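Local coordinates for ubiquinone biosynthesis accessory factor UbiJ (Escherichia coli, PDB 6H6O), which binds hydrophobic ubiquinone biosynthetic intermediates through its SCP2 domain and is essential for the stability of the Ubi complex that makes ubiquinone under aerobic conditions, at residues 29-40 against 122-131; 41-49 against 112-122. All coordinates share one frame; numbering follows the deposited sequence. Where two conformers were deposited one is given.

Contact 1: residues 29-40 against 122-131; sequences FLYRSPALKTAR and LADLAEFDPA. With CA (calcium ion), chain G; CA (calcium ion), chain H.
The contact lies beside a calcium site at the C-terminal end of helix 113-128 in the SCP2 domain, where that helix and the tail after it pack against the end of helix 14-30, the start of helix 37-41 and the link between them. The backbone oxygens of A126, D129 and A131 and three waters bind the ion, A126 O at 2.2 Å; one of these waters also donates to F29 O at 2.7 Å, tying the end of helix 14-30 to the metal. A126 CB sits over one face of the F29 ring in a CH-pi contact, 4.1 Å from the centroid, and L36 CD1 reaches A126 CB at 3.7 Å. Beside it, L36 CD2 lies along the L125 backbone. L122 packs against L30, A39 and R40, its CD1 meeting R40 CG at 3.7 Å. R40, its chain bent at chi3 (-53°), turns back so that NH1 donates to both L30 O and S33 O, holding the linking turn. S33 meets D129: with its OG anti to the backbone N (chi1 177°), the hydroxyl donates to the syn side of D129 OD2 at 2.6 Å, accepts from A35 N in an ST turn, and shares OD2 with a calcium-bound water.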
loop_
_atom_site.group_PDB
_atom_site.type_symbol
_atom_site.label_atom_id
_atom_site.label_comp_id
_atom_site.label_asym_id
_atom_site.label_seq_id
_atom_site.Cartn_x
_atom_site.Cartn_y
_atom_site.Cartn_z
ATOM N N PHE A 29 -6.760 -11.817 -4.142
ATOM C CA PHE A 29 -6.322 -11.713 -5.536
ATOM C C PHE A 29 -5.716 -13.010 -6.113
ATOM O O PHE A 29 -6.035 -13.398 -7.254
ATOM C CB PHE A 29 -5.349 -10.527 -5.689
ATOM C CG PHE A 29 -4.874 -10.214 -7.092
ATOM C CD1 PHE A 29 -5.778 -9.834 -8.085
ATOM C CD2 PHE A 29 -3.522 -10.269 -7.411
ATOM C CE1 PHE A 29 -5.333 -9.516 -9.378
ATOM C CE2 PHE A 29 -3.082 -9.980 -8.713
ATOM C CZ PHE A 29 -3.989 -9.603 -9.684
ATOM N N LEU A 30 -4.899 -13.697 -5.306
ATOM C CA LEU A 30 -4.122 -14.858 -5.730
ATOM C C LEU A 30 -4.618 -16.219 -5.290
ATOM O O LEU A 30 -4.406 -17.179 -6.024
ATOM C CB LEU A 30 -2.652 -14.702 -5.276
ATOM C CG LEU A 30 -1.899 -13.430 -5.715
ATOM C CD1 LEU A 30 -0.540 -13.371 -5.059
ATOM C CD2 LEU A 30 -1.758 -13.333 -7.272
ATOM N N TYR A 31 -5.243 -16.328 -4.112
ATOM C CA TYR A 31 -5.642 -17.627 -3.562
ATOM C C TYR A 31 -7.123 -17.968 -3.615
ATOM O O TYR A 31 -7.485 -19.105 -3.288
ATOM C CB TYR A 31 -5.159 -17.731 -2.106
ATOM C CG TYR A 31 -3.717 -18.150 -1.998
ATOM C CD1 TYR A 31 -2.686 -17.219 -2.124
ATOM C CD2 TYR A 31 -3.376 -19.485 -1.795
ATOM C CE1 TYR A 31 -1.350 -17.611 -2.044
ATOM C CE2 TYR A 31 -2.052 -19.878 -1.670
ATOM C CZ TYR A 31 -1.045 -18.939 -1.791
ATOM O OH TYR A 31 0.249 -19.338 -1.658
ATOM N N ARG A 32 -7.981 -17.011 -3.986
ATOM C CA ARG A 32 -9.424 -17.264 -4.005
ATOM C C ARG A 32 -9.825 -18.229 -5.148
ATOM O O ARG A 32 -10.700 -19.069 -4.946
ATOM C CB ARG A 32 -10.189 -15.935 -4.124
ATOM C CG ARG A 32 -11.705 -16.030 -4.056
ATOM C CD ARG A 32 -12.314 -14.639 -4.037
ATOM N NE ARG A 32 -13.780 -14.678 -4.038
ATOM C CZ ARG A 32 -14.537 -14.686 -2.943
ATOM N NH1 ARG A 32 -15.859 -14.731 -3.043
ATOM N NH2 ARG A 32 -13.976 -14.661 -1.739
ATOM N N SER A 33 -9.184 -18.109 -6.320
ATOM C CA SER A 33 -9.569 -18.936 -7.460
ATOM C C SER A 33 -8.884 -20.304 -7.513
ATOM O O SER A 33 -7.657 -20.373 -7.626
ATOM C CB SER A 33 -9.368 -18.193 -8.768
ATOM O OG SER A 33 -9.684 -19.067 -9.842
ATOM N N PRO A 34 -9.667 -21.406 -7.553
ATOM C CA PRO A 34 -9.039 -22.736 -7.687
ATOM C C PRO A 34 -8.365 -22.962 -9.050
ATOM O O PRO A 34 -7.513 -23.851 -9.145
ATOM C CB PRO A 34 -10.197 -23.713 -7.461
ATOM C CG PRO A 34 -11.418 -22.946 -7.758
ATOM C CD PRO A 34 -11.142 -21.502 -7.470
ATOM N N ALA A 35 -8.702 -22.132 -10.096
ATOM C CA ALA A 35 -8.084 -22.267 -11.420
ATOM C C ALA A 35 -6.557 -22.005 -11.388
ATOM O O ALA A 35 -5.842 -22.479 -12.272
ATOM C CB ALA A 35 -8.752 -21.326 -12.420
ATOM N N LEU A 36 -6.086 -21.216 -10.404
ATOM C CA LEU A 36 -4.664 -20.846 -10.284
ATOM C C LEU A 36 -3.782 -21.847 -9.526
ATOM O O LEU A 36 -2.578 -21.594 -9.356
ATOM C CB LEU A 36 -4.544 -19.454 -9.640
ATOM C CG LEU A 36 -5.256 -18.303 -10.331
ATOM C CD1 LEU A 36 -5.088 -17.034 -9.537
ATOM C CD2 LEU A 36 -4.742 -18.107 -11.754
ATOM N N LYS A 37 -4.368 -22.958 -9.065
ATOM C CA LYS A 37 -3.660 -23.950 -8.255
ATOM C C LYS A 37 -2.286 -24.365 -8.815
ATOM O O LYS A 37 -1.314 -24.344 -8.064
ATOM C CB LYS A 37 -4.531 -25.181 -7.981
ATOM C CG LYS A 37 -3.984 -26.040 -6.833
ATOM C CD LYS A 37 -4.810 -27.273 -6.542
ATOM C CE LYS A 37 -4.342 -27.953 -5.274
ATOM N NZ LYS A 37 -5.156 -29.166 -4.984
ATOM N N THR A 38 -2.183 -24.691 -10.122
ATOM C CA THR A 38 -0.876 -25.139 -10.665
ATOM C C THR A 38 0.169 -24.020 -10.678
ATOM O O THR A 38 1.362 -24.293 -10.494
ATOM C CB THR A 38 -1.006 -25.808 -12.026
ATOM O OG1 THR A 38 -1.460 -24.836 -12.951
ATOM C CG2 THR A 38 -1.920 -27.036 -12.001
ATOM N N ALA A 39 -0.279 -22.759 -10.872
ATOM C CA ALA A 39 0.617 -21.605 -10.857
ATOM C C ALA A 39 1.081 -21.332 -9.419
ATOM O O ALA A 39 2.254 -21.035 -9.214
ATOM C CB ALA A 39 -0.098 -20.391 -11.422
ATOM N N ARG A 40 0.191 -21.473 -8.421
ATOM C CA ARG A 40 0.586 -21.276 -7.009
ATOM C C ARG A 40 1.544 -22.360 -6.529
ATOM O O ARG A 40 2.424 -22.062 -5.712
ATOM C CB ARG A 40 -0.626 -21.229 -6.089
ATOM C CG ARG A 40 -1.457 -19.966 -6.283
ATOM C CD ARG A 40 -2.549 -19.793 -5.243
ATOM N NE ARG A 40 -3.406 -20.977 -5.125
ATOM C CZ ARG A 40 -4.651 -21.069 -5.586
ATOM N NH1 ARG A 40 -5.228 -20.030 -6.184
ATOM N NH2 ARG A 40 -5.331 -22.194 -5.447
ATOM N N LEU A 122 2.289 -15.761 -11.665
ATOM C CA LEU A 122 1.049 -15.989 -10.912
ATOM C C LEU A 122 0.152 -14.752 -10.949
ATOM O O LEU A 122 -1.040 -14.898 -11.251
ATOM C CB LEU A 122 1.328 -16.440 -9.450
ATOM C CG LEU A 122 0.131 -16.501 -8.479
ATOM C CD1 LEU A 122 -0.963 -17.458 -8.964
ATOM C CD2 LEU A 122 0.588 -16.853 -7.062
ATOM N N ALA A 123 0.703 -13.542 -10.683
ATOM C CA ALA A 123 -0.089 -12.304 -10.730
ATOM C C ALA A 123 -0.673 -12.075 -12.144
ATOM O O ALA A 123 -1.834 -11.654 -12.268
ATOM C CB ALA A 123 0.764 -11.115 -10.301
ATOM N N ASP A 124 0.129 -12.387 -13.193
ATOM C CA ASP A 124 -0.298 -12.263 -14.592
ATOM C C ASP A 124 -1.497 -13.204 -14.856
ATOM O O ASP A 124 -2.513 -12.772 -15.395
ATOM C CB ASP A 124 0.870 -12.590 -15.541
ATOM C CG ASP A 124 0.659 -12.157 -16.992
ATOM O OD1 ASP A 124 -0.318 -11.426 -17.258
ATOM O OD2 ASP A 124 1.484 -12.544 -17.857
ATOM N N LEU A 125 -1.412 -14.457 -14.365
ATOM C CA LEU A 125 -2.492 -15.424 -14.549
ATOM C C LEU A 125 -3.709 -15.074 -13.701
ATOM O O LEU A 125 -4.834 -15.359 -14.115
ATOM C CB LEU A 125 -2.000 -16.844 -14.275
ATOM C CG LEU A 125 -1.031 -17.396 -15.355
ATOM C CD1 LEU A 125 -0.369 -18.673 -14.897
ATOM C CD2 LEU A 125 -1.747 -17.646 -16.697
ATOM N N ALA A 126 -3.493 -14.422 -12.532
ATOM C CA ALA A 126 -4.591 -13.995 -11.656
ATOM C C ALA A 126 -5.444 -12.894 -12.289
ATOM O O ALA A 126 -6.642 -12.773 -11.999
ATOM C CB ALA A 126 -4.062 -13.573 -10.282
ATOM N N GLU A 127 -4.817 -12.095 -13.157
ATOM C CA GLU A 127 -5.505 -11.052 -13.916
ATOM C C GLU A 127 -6.251 -11.702 -15.097
ATOM O O GLU A 127 -7.374 -11.294 -15.416
ATOM C CB GLU A 127 -4.485 -10.042 -14.428
ATOM C CG GLU A 127 -5.084 -8.705 -14.830
ATOM C CD GLU A 127 -4.135 -7.755 -15.540
ATOM O OE1 GLU A 127 -3.047 -8.200 -15.975
ATOM O OE2 GLU A 127 -4.497 -6.565 -15.688
ATOM N N PHE A 128 -5.623 -12.726 -15.745
ATOM C CA PHE A 128 -6.227 -13.456 -16.866
ATOM C C PHE A 128 -7.511 -14.163 -16.425
ATOM O O PHE A 128 -8.512 -14.160 -17.140
ATOM C CB PHE A 128 -5.217 -14.476 -17.455
ATOM C CG PHE A 128 -5.838 -15.704 -18.100
ATOM C CD1 PHE A 128 -6.430 -15.628 -19.361
ATOM C CD2 PHE A 128 -5.853 -16.925 -17.435
ATOM C CE1 PHE A 128 -7.030 -16.752 -19.938
ATOM C CE2 PHE A 128 -6.467 -18.044 -18.005
ATOM C CZ PHE A 128 -7.050 -17.951 -19.254
ATOM N N ASP A 129 -7.433 -14.854 -15.294
ATOM C CA ASP A 129 -8.529 -15.619 -14.746
ATOM C C ASP A 129 -9.600 -14.645 -14.183
ATOM O O ASP A 129 -9.306 -13.929 -13.236
ATOM C CB ASP A 129 -8.001 -16.592 -13.688
ATOM C CG ASP A 129 -9.091 -17.299 -12.946
ATOM O OD1 ASP A 129 -10.093 -17.626 -13.563
ATOM O OD2 ASP A 129 -8.937 -17.509 -11.742
ATOM N N PRO A 130 -10.827 -14.629 -14.740
ATOM C CA PRO A 130 -11.846 -13.650 -14.275
ATOM C C PRO A 130 -12.433 -13.895 -12.876
ATOM O O PRO A 130 -13.135 -13.017 -12.374
ATOM C CB PRO A 130 -12.916 -13.690 -15.370
ATOM C CG PRO A 130 -12.782 -15.034 -15.992
ATOM C CD PRO A 130 -11.323 -15.420 -15.886
ATOM N N ALA A 131 -12.142 -15.040 -12.232
ATOM C CA ALA A 131 -12.622 -15.326 -10.875
ATOM C C ALA A 131 -11.949 -14.421 -9.828
ATOM O O ALA A 131 -10.832 -13.938 -10.034
ATOM C CB ALA A 131 -12.381 -16.781 -10.527
HETATM CA CA CA G . -8.667 -13.123 -11.142
HETATM CA CA CA H . -0.380 -8.800 -16.792
HETATM O O HOH W 1 -8.012 -12.579 -8.914
HETATM O O HOH W 2 -8.097 -15.269 -10.421
HETATM O O HOH W 3 -9.305 -11.018 -11.804
HETATM O O HOH W 4 0.053 -8.756 -14.243
HETATM O O HOH W 5 -1.634 -9.506 -18.923
#

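Contact 2: residues 41-49 against 112-122; sequences SRLLGKVLR and DIQVVQNFVAL
Two successive beta turns, type I from S41 to L44 and type II from L43 to K46, carry the chain from helix 37-41 into strand 47-52 and along helix 113-128, the CA atoms of R42 and N118 coming within 6.5 Å. This is helix-on-sheet packing in the SCP2 fold. L43 points its two methyls into the helix surface: CD2 rests on V115 O at 3.4 Å and beside N118 CB, while CD1 meets L122 CD2 and the edge of the F119 ring. L48, on the strand, runs nearly perpendicular to F119 and lays CD2 over one ring face, 4.2 Å from F119 CG; its CB touches V115 CG1. The other V115 methyl, CG2, lies against K46 CD at 3.8 Å. N118 and R42 meet with amide and guanidinium planes 20° apart, and two waters bridge the pair: one donates to R42 O and accepts from N118 ND2, the other accepts from R42 NE and donates to N118 O. With N118 cut back to an alanine, the first water would probably lose its ND2 donor, and R42 CB and CD the amide they lie against. At the helix start, D112 is the N-cap, its OD1 accepting from Q114 N from above the carboxylate plane. K46, bent at chi2 (-64°), brings NZ to 4.3 Å from D112 OD2, too far for a salt bridge, and a single water spans them, accepting from K46 NZ and donating to D112 OD2, each at 2.7 Å.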
loop_
_atom_site.group_PDB
_atom_site.type_symbol
_atom_site.label_atom_id
_atom_site.label_comp_id
_atom_site.label_asym_id
_atom_site.label_seq_id
_atom_site.Cartn_x
_atom_site.Cartn_y
_atom_site.Cartn_z
ATOM N N SER A 41 1.407 -23.607 -7.063
ATOM C CA SER A 41 2.257 -24.739 -6.636
ATOM C C SER A 41 3.751 -24.459 -6.772
ATOM O O SER A 41 4.540 -24.933 -5.954
ATOM C CB SER A 41 1.882 -26.021 -7.373
ATOM O OG SER A 41 2.435 -26.035 -8.677
ATOM N N ARG A 42 4.124 -23.647 -7.788
ATOM C CA ARG A 42 5.513 -23.256 -8.052
ATOM C C ARG A 42 6.133 -22.439 -6.888
ATOM O O ARG A 42 7.348 -22.363 -6.787
ATOM C CB ARG A 42 5.575 -22.429 -9.355
ATOM C CG ARG A 42 5.267 -23.270 -10.609
ATOM C CD ARG A 42 5.675 -22.582 -11.894
ATOM N NE ARG A 42 4.813 -21.439 -12.191
ATOM C CZ ARG A 42 4.172 -21.246 -13.341
ATOM N NH1 ARG A 42 4.287 -22.121 -14.332
ATOM N NH2 ARG A 42 3.411 -20.172 -13.510
ATOM N N LEU A 43 5.301 -21.824 -6.039
ATOM C CA LEU A 43 5.731 -20.979 -4.908
ATOM C C LEU A 43 5.590 -21.673 -3.549
ATOM O O LEU A 43 5.968 -21.079 -2.536
ATOM C CB LEU A 43 4.913 -19.663 -4.891
ATOM C CG LEU A 43 5.181 -18.709 -6.053
ATOM C CD1 LEU A 43 4.079 -17.643 -6.141
ATOM C CD2 LEU A 43 6.549 -18.025 -5.932
ATOM N N LEU A 44 5.039 -22.889 -3.505
ATOM C CA LEU A 44 4.801 -23.572 -2.209
ATOM C C LEU A 44 6.055 -23.685 -1.368
ATOM O O LEU A 44 7.090 -24.128 -1.852
ATOM C CB LEU A 44 4.116 -24.935 -2.357
ATOM C CG LEU A 44 2.733 -24.933 -3.018
ATOM C CD1 LEU A 44 2.181 -26.335 -3.139
ATOM C CD2 LEU A 44 1.778 -23.971 -2.338
ATOM N N GLY A 45 5.957 -23.198 -0.141
ATOM C CA GLY A 45 7.064 -23.206 0.811
ATOM C C GLY A 45 8.080 -22.099 0.645
ATOM O O GLY A 45 8.994 -21.976 1.469
ATOM N N LYS A 46 7.918 -21.249 -0.376
ATOM C CA LYS A 46 8.859 -20.159 -0.614
ATOM C C LYS A 46 8.667 -18.980 0.323
ATOM O O LYS A 46 7.537 -18.655 0.724
ATOM C CB LYS A 46 8.841 -19.701 -2.093
ATOM C CG LYS A 46 9.235 -20.819 -3.086
ATOM C CD LYS A 46 10.686 -21.330 -2.924
ATOM C CE LYS A 46 10.994 -22.361 -3.992
ATOM N NZ LYS A 46 12.323 -22.997 -3.767
ATOM N N VAL A 47 9.788 -18.350 0.683
ATOM C CA VAL A 47 9.869 -17.118 1.476
ATOM C C VAL A 47 10.432 -16.006 0.554
ATOM O O VAL A 47 11.595 -16.085 0.125
ATOM C CB VAL A 47 10.726 -17.253 2.755
ATOM C CG1 VAL A 47 10.704 -15.934 3.550
ATOM C CG2 VAL A 47 10.263 -18.423 3.619
ATOM N N LEU A 48 9.604 -14.996 0.241
ATOM C CA LEU A 48 9.998 -13.886 -0.614
ATOM C C LEU A 48 10.068 -12.619 0.230
ATOM O O LEU A 48 9.045 -12.187 0.766
ATOM C CB LEU A 48 8.989 -13.717 -1.763
ATOM C CG LEU A 48 9.157 -12.486 -2.712
ATOM C CD1 LEU A 48 10.538 -12.491 -3.425
ATOM C CD2 LEU A 48 8.032 -12.452 -3.773
ATOM N N ARG A 49 11.276 -12.039 0.350
ATOM C CA ARG A 49 11.489 -10.796 1.102
ATOM C C ARG A 49 11.448 -9.606 0.143
ATOM O O ARG A 49 12.146 -9.605 -0.865
ATOM C CB ARG A 49 12.825 -10.842 1.862
ATOM C CG ARG A 49 12.962 -9.733 2.900
ATOM C CD ARG A 49 14.140 -9.979 3.841
ATOM N NE ARG A 49 14.115 -8.997 4.924
ATOM C CZ ARG A 49 14.042 -9.280 6.222
ATOM N NH1 ARG A 49 14.027 -10.539 6.636
ATOM N NH2 ARG A 49 13.989 -8.302 7.117
ATOM N N ASP A 112 17.113 -16.729 -5.251
ATOM C CA ASP A 112 16.512 -17.452 -6.360
ATOM C C ASP A 112 15.600 -16.582 -7.236
ATOM O O ASP A 112 14.447 -16.337 -6.892
ATOM C CB ASP A 112 15.784 -18.719 -5.847
ATOM C CG ASP A 112 15.166 -19.598 -6.918
ATOM O OD1 ASP A 112 15.514 -19.422 -8.111
ATOM O OD2 ASP A 112 14.368 -20.498 -6.559
ATOM N N ILE A 113 16.100 -16.195 -8.417
ATOM C CA ILE A 113 15.336 -15.382 -9.387
ATOM C C ILE A 113 13.979 -16.056 -9.794
ATOM O O ILE A 113 13.017 -15.349 -10.080
ATOM C CB ILE A 113 16.214 -15.005 -10.630
ATOM C CG1 ILE A 113 15.586 -13.827 -11.423
ATOM C CG2 ILE A 113 16.515 -16.239 -11.524
ATOM C CD1 ILE A 113 16.449 -13.248 -12.581
ATOM N N GLN A 114 13.915 -17.402 -9.771
ATOM C CA GLN A 114 12.716 -18.168 -10.141
ATOM C C GLN A 114 11.519 -17.834 -9.264
ATOM O O GLN A 114 10.405 -17.796 -9.769
ATOM C CB GLN A 114 12.987 -19.686 -10.153
ATOM C CG GLN A 114 13.972 -20.107 -11.241
ATOM C CD GLN A 114 14.119 -21.604 -11.329
ATOM O OE1 GLN A 114 14.765 -22.246 -10.493
ATOM N NE2 GLN A 114 13.537 -22.189 -12.361
ATOM N N VAL A 115 11.751 -17.524 -7.972
ATOM C CA VAL A 115 10.686 -17.165 -7.026
ATOM C C VAL A 115 9.931 -15.919 -7.500
ATOM O O VAL A 115 8.700 -15.966 -7.628
ATOM C CB VAL A 115 11.220 -17.044 -5.554
ATOM C CG1 VAL A 115 10.137 -16.511 -4.608
ATOM C CG2 VAL A 115 11.755 -18.388 -5.052
ATOM N N VAL A 116 10.652 -14.824 -7.803
ATOM C CA VAL A 116 10.004 -13.590 -8.274
ATOM C C VAL A 116 9.403 -13.806 -9.697
ATOM O O VAL A 116 8.311 -13.313 -9.967
ATOM C CB VAL A 116 10.898 -12.323 -8.146
ATOM C CG1 VAL A 116 12.135 -12.404 -9.047
ATOM C CG2 VAL A 116 10.088 -11.046 -8.407
ATOM N N GLN A 117 10.079 -14.577 -10.569
ATOM C CA GLN A 117 9.524 -14.890 -11.898
ATOM C C GLN A 117 8.176 -15.622 -11.752
ATOM O O GLN A 117 7.207 -15.260 -12.429
ATOM C CB GLN A 117 10.496 -15.749 -12.727
ATOM C CG GLN A 117 11.721 -14.978 -13.214
ATOM C CD GLN A 117 12.788 -15.888 -13.791
ATOM O OE1 GLN A 117 12.789 -17.105 -13.596
ATOM N NE2 GLN A 117 13.752 -15.316 -14.492
ATOM N N ASN A 118 8.104 -16.603 -10.824
ATOM C CA ASN A 118 6.880 -17.381 -10.573
ATOM C C ASN A 118 5.806 -16.515 -9.924
ATOM O O ASN A 118 4.639 -16.653 -10.261
ATOM C CB ASN A 118 7.171 -18.640 -9.749
ATOM C CG ASN A 118 7.976 -19.651 -10.541
ATOM O OD1 ASN A 118 7.948 -19.675 -11.767
ATOM N ND2 ASN A 118 8.692 -20.526 -9.867
ATOM N N PHE A 119 6.208 -15.593 -9.054
ATOM C CA PHE A 119 5.271 -14.673 -8.422
ATOM C C PHE A 119 4.589 -13.755 -9.484
ATOM O O PHE A 119 3.356 -13.631 -9.503
ATOM C CB PHE A 119 5.965 -13.855 -7.319
ATOM C CG PHE A 119 5.026 -12.897 -6.631
ATOM C CD1 PHE A 119 4.025 -13.364 -5.778
ATOM C CD2 PHE A 119 5.088 -11.536 -6.889
ATOM C CE1 PHE A 119 3.133 -12.482 -5.152
ATOM C CE2 PHE A 119 4.183 -10.652 -6.277
ATOM C CZ PHE A 119 3.230 -11.135 -5.390
ATOM N N VAL A 120 5.401 -13.147 -10.364
ATOM C CA VAL A 120 4.951 -12.270 -11.460
ATOM C C VAL A 120 4.050 -13.078 -12.449
ATOM O O VAL A 120 2.978 -12.599 -12.834
ATOM C CB VAL A 120 6.167 -11.548 -12.125
ATOM C CG1 VAL A 120 5.769 -10.800 -13.408
ATOM C CG2 VAL A 120 6.858 -10.614 -11.123
ATOM N N ALA A 121 4.464 -14.319 -12.788
ATOM C CA ALA A 121 3.688 -15.227 -13.647
ATOM C C ALA A 121 2.319 -15.507 -12.992
ATOM O O ALA A 121 1.302 -15.471 -13.683
ATOM C CB ALA A 121 4.446 -16.523 -13.864
ATOM N N LEU A 122 2.289 -15.761 -11.665
ATOM C CA LEU A 122 1.049 -15.989 -10.912
ATOM C C LEU A 122 0.152 -14.752 -10.949
ATOM O O LEU A 122 -1.040 -14.898 -11.251
ATOM C CB LEU A 122 1.328 -16.440 -9.450
ATOM C CG LEU A 122 0.131 -16.501 -8.479
ATOM C CD1 LEU A 122 -0.963 -17.458 -8.964
ATOM C CD2 LEU A 122 0.588 -16.853 -7.062
HETATM O O HOH W 6 9.298 -20.476 -7.193
HETATM O O HOH W 7 3.652 -19.338 -10.832
HETATM O O HOH W 8 14.057 -20.881 -3.854
#

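Overall arrangement
Both contacts use helix 113-128: contact 2 takes its N-terminal part and contact 1 its C-terminal end, their centres about 14 Å apart. L122 belongs to both, and the two also meet directly where L30 CD1 packs on F119 CE1 at 3.8 Å. Their other halves follow one another in the chain, from helix 37-41 through the turns into strand 47-52. Bound groups lie toward both ends of the shared helix. Besides its own calcium, contact 1 supplies D124 and E127 to a second, which R93 O also binds; at contact 2 the D112 side chain lies about 3 Å from a bound 2-hydroxybutanedioic acid.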